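Heptaprenyl diphosphate synthase (HEPPP synthase) subunit 1 family protein (Staphylococcus aureus, PDB 5H9D) is one subunit of a heptaprenyl diphosphate synthase, which probably serves to assemble the seven-isoprene-unit diphosphate chain, probably for menaquinone. Local coordinates at residues 119-122 with 123-127. Residues are numbered along the deposited sequence; the frame is centred on the assembly and turned at random.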
loop_
_atom_site.group_PDB
_atom_site.type_symbol
_atom_site.label_atom_id
_atom_site.label_comp_id
_atom_site.label_asym_id
_atom_site.label_seq_id
_atom_site.Cartn_x
_atom_site.Cartn_y
_atom_site.Cartn_z
ATOM N N TYR C 119 -25.665 22.185 -6.036
ATOM C CA TYR C 119 -26.519 21.009 -6.071
ATOM C C TYR C 119 -25.608 19.822 -5.814
ATOM O O TYR C 119 -25.912 18.942 -5.001
ATOM C CB TYR C 119 -27.154 20.845 -7.459
ATOM C CG TYR C 119 -27.900 19.543 -7.621
ATOM C CD1 TYR C 119 -29.100 19.310 -6.933
ATOM C CD2 TYR C 119 -27.400 18.528 -8.439
ATOM C CE1 TYR C 119 -29.778 18.113 -7.052
ATOM C CE2 TYR C 119 -28.077 17.322 -8.573
ATOM C CZ TYR C 119 -29.270 17.123 -7.873
ATOM O OH TYR C 119 -29.965 15.930 -8.029
ATOM N N GLU C 120 -24.479 19.824 -6.531
ATOM C CA GLU C 120 -23.451 18.771 -6.458
ATOM C C GLU C 120 -22.756 18.631 -5.119
ATOM O O GLU C 120 -22.619 17.524 -4.628
ATOM C CB GLU C 120 -22.401 18.996 -7.534
ATOM C CG GLU C 120 -22.758 18.398 -8.865
ATOM C CD GLU C 120 -21.810 18.856 -9.965
ATOM O OE1 GLU C 120 -21.652 18.097 -10.959
ATOM O OE2 GLU C 120 -21.229 19.974 -9.837
ATOM N N ILE C 121 -22.308 19.751 -4.549
ATOM C CA ILE C 121 -21.634 19.750 -3.249
ATOM C C ILE C 121 -22.525 19.061 -2.223
ATOM O O ILE C 121 -22.075 18.224 -1.442
ATOM C CB ILE C 121 -21.347 21.202 -2.754
ATOM C CG1 ILE C 121 -20.050 21.710 -3.386
ATOM C CG2 ILE C 121 -21.302 21.246 -1.218
ATOM C CD1 ILE C 121 -19.953 23.202 -3.463
ATOM N N SER C 122 -23.801 19.422 -2.263
ATOM C CA SER C 122 -24.795 18.893 -1.363
ATOM C C SER C 122 -25.071 17.415 -1.572
ATOM O O SER C 122 -25.333 16.685 -0.607
ATOM C CB SER C 122 -26.083 19.685 -1.532
ATOM O OG SER C 122 -26.836 19.640 -0.330
ATOM N N GLN C 123 -25.044 16.974 -2.826
ATOM C CA GLN C 123 -25.265 15.568 -3.110
ATOM C C GLN C 123 -24.039 14.803 -2.608
ATOM O O GLN C 123 -24.165 13.697 -2.053
ATOM C CB GLN C 123 -25.418 15.323 -4.612
ATOM C CG GLN C 123 -26.624 15.968 -5.284
ATOM C CD GLN C 123 -27.953 15.414 -4.796
ATOM O OE1 GLN C 123 -28.585 15.968 -3.871
ATOM N NE2 GLN C 123 -28.387 14.308 -5.409
ATOM N N ALA C 124 -22.862 15.410 -2.802
ATOM C CA ALA C 124 -21.589 14.818 -2.407
ATOM C C ALA C 124 -21.530 14.579 -0.907
ATOM O O ALA C 124 -21.098 13.508 -0.450
ATOM C CB ALA C 124 -20.432 15.717 -2.861
ATOM N N ILE C 125 -21.991 15.576 -0.150
ATOM C CA ILE C 125 -22.005 15.522 1.309
ATOM C C ILE C 125 -22.841 14.371 1.862
ATOM O O ILE C 125 -22.416 13.667 2.770
ATOM C CB ILE C 125 -22.535 16.832 1.899
ATOM C CG1 ILE C 125 -21.552 17.955 1.612
ATOM C CG2 ILE C 125 -22.730 16.706 3.393
ATOM C CD1 ILE C 125 -22.073 19.289 2.051
ATOM N N VAL C 126 -24.032 14.166 1.320
ATOM C CA VAL C 126 -24.855 13.088 1.832
ATOM C C VAL C 126 -24.104 11.789 1.654
ATOM O O VAL C 126 -23.971 11.021 2.611
ATOM C CB VAL C 126 -26.237 13.041 1.129
ATOM C CG1 VAL C 126 -26.987 11.764 1.515
ATOM C CG2 VAL C 126 -27.054 14.266 1.554
ATOM N N LYS C 127 -23.592 11.586 0.432
ATOM C CA LYS C 127 -22.828 10.403 0.036
ATOM C C LYS C 127 -21.650 10.215 0.967
ATOM O O LYS C 127 -21.552 9.187 1.659
ATOM C CB LYS C 127 -22.274 10.557 -1.381
ATOM C CG LYS C 127 -23.267 10.556 -2.527
ATOM C CD LYS C 127 -23.628 9.188 -2.966
ATOM C CE LYS C 127 -24.388 9.283 -4.255
ATOM N NZ LYS C 127 -23.603 8.694 -5.390
#
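Y119 and Q123 sit one turn apart near the start of the alpha helix 118-140, and the amide of Q123 lies stacked, with an offset, against one face of the Y119 ring. From the backbone outward, CB of Q123 rests against the helix, 3.6 Å from E120 O. CG stands anti to the carbonyl carbon (chi1 -64°), which carries it back toward the preceding turn and over the phenol as a CH-pi contact, 3.9 Å from CG to the centroid of the Y119 ring. A bend at chi2 (-65°) then turns the amide nearly parallel to the ring but displaced toward its hydroxyl end; the two planes are 13° apart. CD of Q123 lies over the rim, 3.8 Å from Y119 CZ. OE1 of Q123 projects beyond the rim near CE1 of Y119, and NE2 comes 3.5 Å from Y119 OH at an angle too poor for a hydrogen bond. Glutamine suits this partly exposed position because its methylenes and flat amide can lie along an aromatic face. Y184, from a loop, touches both side chains.

Beneath the stack runs the regular i to i+4 ladder: Q123 N donates to Y119 O, A124 N to E120 O at 2.8 Å, and I125 N to I121 O, while V126 N to S122 O is weak. I121 and I125 form the corresponding step on a buried face of the helix, where branched aliphatic chains pack well; L111 of helix 91-112 touches I121, and L107 of that helix meets the small A124. E120 turns its carboxylate back to the helix start, where OE2 accepts from N117 N, as in one half of a capping box. Between the isoleucines, CG2 of I121 meets CD1 of I125 at 3.9 Å.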